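Local coordinates for protein myosin-I heavy chain (Dictyostelium discoideum, PDB 5EJR) that moves along actin as an ATP-driven class VII myosin motor and takes part in adhesion and the early steps of phagocytosis, at residues Ser69-Met72 with Met73-Asp77; Asp142-Leu145 with Gln146-Glu150. All blocks are in the same frame, centred on the assembly; numbering follows the deposited sequence.

Contact 1 (Ser69-Met72 with Met73-Asp77); sequences SEIM and MWMGD
Met72 and Asp77 meet across a Schellman motif that ends helix 58-75 in the MyTH4 region of the myosin tail. The 6→1 bond of the motif runs from Asp77 N to Met72 O over 2.7 Å, with 156° at the hydrogen and the donor tilted somewhat from the carbonyl plane. Its inner partner, Gly76 N to Met73 O, is weak at 3.4 Å. Gly76 is the C' residue: its positive phi, which glycine takes up easily, turns the chain out of the helix and brings the amide of Asp77 back over the last turn.

Before that point the backbone still bonds as an alpha helix. Met73 N donates to Ser69 O, Trp74 N to Glu70 O, and Met75 N to Ile71 O; the last is 2.9 Å long and the straightest of the three.

The side chains spread around the helix. Ile71 and Met75, one turn apart, run alongside each other in the same direction, and CG2 of Ile71 touches SD of Met75 at 3.7 Å. That methyl stands anti to its own backbone N, with CG1 beside the N (chi1 -72°). Ile71 also packs on Leu130 of helix 121-137. Trp74 packs against helices 86-99, 121-137 and 194-205, its NE1 donating to Lys126 O. Glu70 OE1 bonds Ser92 OG and forms a salt bridge with Arg96, while Asp77 OD2 is hydrogen-bonded to Ser123 OG, so polar side chains tie this helix end to two neighbouring helices.

Met73 folds back along its own helix, placing CG 3.2 Å from Ser69 O. On Met72 the bend at chi3 (60°) swings CE over the turn, to 3.5 Å from Asp77 O.

Contact 2 (Asp142-Leu145 with Gln146-Glu150); sequences DSLL and QPFME
Helix 142-159, part of the MyTH4 helical domain, is kinked in its first turns at Pro147, whose ring lies against the carbonyls of Ser143 and Leu144. The proline nitrogen has no hydrogen to give, so the bond it would have made to Ser143 O is missing. Its ring fills that place instead, with CD 3.3 Å from Ser143 O and the same distance from Leu144 O.

From Phe148 onward the bonds to the residue four back are regular. Phe148 N donates to Leu144 O over 2.9 Å, and Met149 N to Leu145 O follows at 3.1 Å.

Two apolar pairs, each four residues apart, run along the helix. Leu145 and Met149 lie alongside each other: the chain of Met149 leaves extended at chi2 and then bends at chi3 (-79°), which carries CE back to 3.6 Å from Leu145 CG, with both leucine methyls a little farther off. Leu144 and Phe148 instead cross at a slant, and CG of the leucine comes 4.0 Å from CB of the phenylalanine. With its CG anti to the backbone N (chi1 -171°), Phe148 sends the ring away from this turn, to meet Tyr108 of helix 104-113 edge-to-face.

Around the turn, Leu144 packs on Leu6 and Trp9 of helix 5-11, and Pro147 touches Gln5 of the same helix, while Phe148 and Met149 rest on Leu177 of helix 164-178.

Both contacts belong to the helical MyTH4 part of this MyTH4-FERM tail fragment, with contact 1 first along the chain. Contact 1 closes helix 58-75, whereas contact 2 lies near the beginning of helix 142-159; helices 86-99, 104-113 and 121-137 come between them in sequence. Their centres are 24 Å apart and their nearest atoms about 10 Å, so the two do not touch. Contact 1 faces helices 86-99, 121-137 and 194-205, while contact 2 is bordered by helices 5-11, 104-113 and 164-178. They are two local stretches in different helices of one helical domain, a helix end and a kink near a helix start, and that domain precedes the FERM region in this chain.

Contact 1 (Ser69-Met72 with Met73-Asp77)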
loop_
_atom_site.group_PDB
_atom_site.type_symbol
_atom_site.label_atom_id
_atom_site.label_comp_id
_atom_site.label_asym_id
_atom_site.label_seq_id
_atom_site.Cartn_x
_atom_site.Cartn_y
_atom_site.Cartn_z
ATOM N N SER A 69 -25.323 -0.744 13.156
ATOM C CA SER A 69 -25.118 0.651 13.551
ATOM C C SER A 69 -24.000 1.319 12.726
ATOM O O SER A 69 -24.084 2.514 12.467
ATOM C CB SER A 69 -24.871 0.779 15.054
ATOM O OG SER A 69 -23.616 0.266 15.463
ATOM N N GLU A 70 -22.990 0.534 12.272
ATOM C CA GLU A 70 -21.894 1.039 11.441
ATOM C C GLU A 70 -22.390 1.340 10.020
ATOM O O GLU A 70 -22.027 2.380 9.458
ATOM C CB GLU A 70 -20.690 0.085 11.459
ATOM C CG GLU A 70 -19.984 0.105 12.808
ATOM C CD GLU A 70 -18.743 -0.744 12.983
ATOM O OE1 GLU A 70 -18.404 -1.528 12.068
ATOM O OE2 GLU A 70 -18.123 -0.641 14.064
ATOM N N ILE A 71 -23.254 0.457 9.466
ATOM C CA ILE A 71 -23.898 0.650 8.162
ATOM C C ILE A 71 -24.694 1.976 8.213
ATOM O O ILE A 71 -24.536 2.834 7.339
ATOM C CB ILE A 71 -24.749 -0.590 7.779
ATOM C CG1 ILE A 71 -23.816 -1.767 7.422
ATOM C CG2 ILE A 71 -25.725 -0.282 6.634
ATOM C CD1 ILE A 71 -24.470 -3.066 6.922
ATOM N N MET A 72 -25.456 2.173 9.311
ATOM C CA MET A 72 -26.236 3.383 9.587
ATOM C C MET A 72 -25.357 4.631 9.642
ATOM O O MET A 72 -25.757 5.677 9.146
ATOM C CB MET A 72 -27.042 3.210 10.882
ATOM C CG MET A 72 -28.187 2.218 10.752
ATOM S SD MET A 72 -29.294 2.214 12.195
ATOM C CE MET A 72 -29.862 3.919 12.183
ATOM N N MET A 73 -24.147 4.512 10.205
ATOM C CA MET A 73 -23.157 5.588 10.286
ATOM C C MET A 73 -22.643 5.928 8.897
ATOM O O MET A 73 -22.448 7.098 8.589
ATOM C CB MET A 73 -21.975 5.153 11.157
ATOM C CG MET A 73 -22.267 5.172 12.625
ATOM S SD MET A 73 -21.048 4.233 13.562
ATOM C CE MET A 73 -19.888 5.409 13.791
ATOM N N TRP A 74 -22.402 4.900 8.065
ATOM C CA TRP A 74 -21.897 5.080 6.703
ATOM C C TRP A 74 -22.941 5.808 5.838
ATOM O O TRP A 74 -22.609 6.741 5.096
ATOM C CB TRP A 74 -21.532 3.726 6.084
ATOM C CG TRP A 74 -21.326 3.809 4.608
ATOM C CD1 TRP A 74 -22.181 3.388 3.631
ATOM C CD2 TRP A 74 -20.235 4.452 3.940
ATOM N NE1 TRP A 74 -21.661 3.678 2.389
ATOM C CE2 TRP A 74 -20.479 4.357 2.549
ATOM C CE3 TRP A 74 -19.057 5.085 4.382
ATOM C CZ2 TRP A 74 -19.579 4.855 1.597
ATOM C CZ3 TRP A 74 -18.161 5.566 3.437
ATOM C CH2 TRP A 74 -18.433 5.464 2.064
ATOM N N MET A 75 -24.207 5.372 5.970
ATOM C CA MET A 75 -25.375 5.892 5.267
ATOM C C MET A 75 -25.853 7.255 5.780
ATOM O O MET A 75 -26.668 7.890 5.118
ATOM C CB MET A 75 -26.496 4.854 5.292
ATOM C CG MET A 75 -26.179 3.654 4.435
ATOM S SD MET A 75 -27.371 2.317 4.588
ATOM C CE MET A 75 -28.782 3.051 3.665
ATOM N N GLY A 76 -25.321 7.701 6.920
ATOM C CA GLY A 76 -25.663 8.983 7.528
ATOM C C GLY A 76 -26.981 8.998 8.283
ATOM O O GLY A 76 -27.618 10.048 8.393
ATOM N N ASP A 77 -27.396 7.838 8.811
ATOM C CA ASP A 77 -28.631 7.662 9.582
ATOM C C ASP A 77 -28.367 7.471 11.085
ATOM O O ASP A 77 -29.312 7.353 11.864
ATOM C CB ASP A 77 -29.459 6.493 9.021
ATOM C CG ASP A 77 -29.879 6.675 7.575
ATOM O OD1 ASP A 77 -30.415 7.763 7.239
ATOM O OD2 ASP A 77 -29.695 5.728 6.784
#

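Contact 2 (Asp142-Leu145 with Gln146-Glu150)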
loop_
_atom_site.group_PDB
_atom_site.type_symbol
_atom_site.label_atom_id
_atom_site.label_comp_id
_atom_site.label_asym_id
_atom_site.label_seq_id
_atom_site.Cartn_x
_atom_site.Cartn_y
_atom_site.Cartn_z
ATOM N N ASP A 142 -23.000 -18.935 -1.941
ATOM C CA ASP A 142 -23.435 -19.459 -3.234
ATOM C C ASP A 142 -24.972 -19.541 -3.278
ATOM O O ASP A 142 -25.575 -19.369 -4.340
ATOM C CB ASP A 142 -22.794 -20.831 -3.475
ATOM C CG ASP A 142 -21.288 -20.802 -3.275
ATOM O OD1 ASP A 142 -20.841 -20.793 -2.096
ATOM O OD2 ASP A 142 -20.559 -20.721 -4.284
ATOM N N SER A 143 -25.591 -19.735 -2.097
ATOM C CA SER A 143 -27.038 -19.786 -1.908
ATOM C C SER A 143 -27.665 -18.413 -2.123
ATOM O O SER A 143 -28.694 -18.335 -2.785
ATOM C CB SER A 143 -27.370 -20.291 -0.508
ATOM O OG SER A 143 -28.764 -20.254 -0.267
ATOM N N LEU A 144 -27.060 -17.343 -1.551
ATOM C CA LEU A 144 -27.561 -15.969 -1.651
ATOM C C LEU A 144 -27.232 -15.283 -2.984
ATOM O O LEU A 144 -28.033 -14.470 -3.432
ATOM C CB LEU A 144 -27.088 -15.109 -0.458
ATOM C CG LEU A 144 -27.546 -13.633 -0.398
ATOM C CD1 LEU A 144 -29.039 -13.509 -0.149
ATOM C CD2 LEU A 144 -26.806 -12.868 0.661
ATOM N N LEU A 145 -26.080 -15.606 -3.609
ATOM C CA LEU A 145 -25.584 -14.978 -4.850
ATOM C C LEU A 145 -26.656 -14.712 -5.929
ATOM O O LEU A 145 -26.924 -13.542 -6.191
ATOM C CB LEU A 145 -24.391 -15.752 -5.453
ATOM C CG LEU A 145 -23.665 -15.082 -6.627
ATOM C CD1 LEU A 145 -22.942 -13.793 -6.198
ATOM C CD2 LEU A 145 -22.708 -16.042 -7.295
ATOM N N GLN A 146 -27.258 -15.756 -6.544
ATOM C CA GLN A 146 -28.271 -15.577 -7.591
ATOM C C GLN A 146 -29.532 -14.825 -7.096
ATOM O O GLN A 146 -29.834 -13.788 -7.694
ATOM C CB GLN A 146 -28.629 -16.898 -8.293
ATOM C CG GLN A 146 -28.862 -16.735 -9.794
ATOM C CD GLN A 146 -27.596 -16.397 -10.556
ATOM O OE1 GLN A 146 -26.665 -17.207 -10.668
ATOM N NE2 GLN A 146 -27.541 -15.190 -11.102
ATOM N N PRO A 147 -30.240 -15.249 -6.006
ATOM C CA PRO A 147 -31.405 -14.468 -5.540
ATOM C C PRO A 147 -31.126 -12.981 -5.275
ATOM O O PRO A 147 -31.951 -12.146 -5.663
ATOM C CB PRO A 147 -31.832 -15.198 -4.258
ATOM C CG PRO A 147 -31.347 -16.584 -4.430
ATOM C CD PRO A 147 -30.045 -16.451 -5.161
ATOM N N PHE A 148 -29.962 -12.650 -4.658
ATOM C CA PHE A 148 -29.563 -11.267 -4.347
ATOM C C PHE A 148 -29.330 -10.447 -5.623
ATOM O O PHE A 148 -29.686 -9.260 -5.658
ATOM C CB PHE A 148 -28.318 -11.225 -3.434
ATOM C CG PHE A 148 -27.955 -9.860 -2.884
ATOM C CD1 PHE A 148 -27.090 -9.014 -3.578
ATOM C CD2 PHE A 148 -28.430 -9.441 -1.650
ATOM C CE1 PHE A 148 -26.738 -7.759 -3.061
ATOM C CE2 PHE A 148 -28.089 -8.178 -1.141
ATOM C CZ PHE A 148 -27.232 -7.352 -1.844
ATOM N N MET A 149 -28.715 -11.077 -6.653
ATOM C CA MET A 149 -28.434 -10.440 -7.942
ATOM C C MET A 149 -29.740 -10.118 -8.665
ATOM O O MET A 149 -29.924 -8.978 -9.117
ATOM C CB MET A 149 -27.514 -11.309 -8.813
ATOM C CG MET A 149 -26.052 -11.145 -8.469
ATOM S SD MET A 149 -24.967 -11.714 -9.798
ATOM C CE MET A 149 -25.020 -13.443 -9.543
ATOM N N GLU A 150 -30.668 -11.109 -8.712
ATOM C CA GLU A 150 -32.006 -10.973 -9.309
ATOM C C GLU A 150 -32.792 -9.825 -8.678
ATOM O O GLU A 150 -33.502 -9.111 -9.380
ATOM C CB GLU A 150 -32.801 -12.294 -9.215
ATOM C CG GLU A 150 -32.250 -13.427 -10.074
ATOM C CD GLU A 150 -32.105 -13.172 -11.567
ATOM O OE1 GLU A 150 -32.946 -12.444 -12.144
ATOM O OE2 GLU A 150 -31.157 -13.731 -12.164
#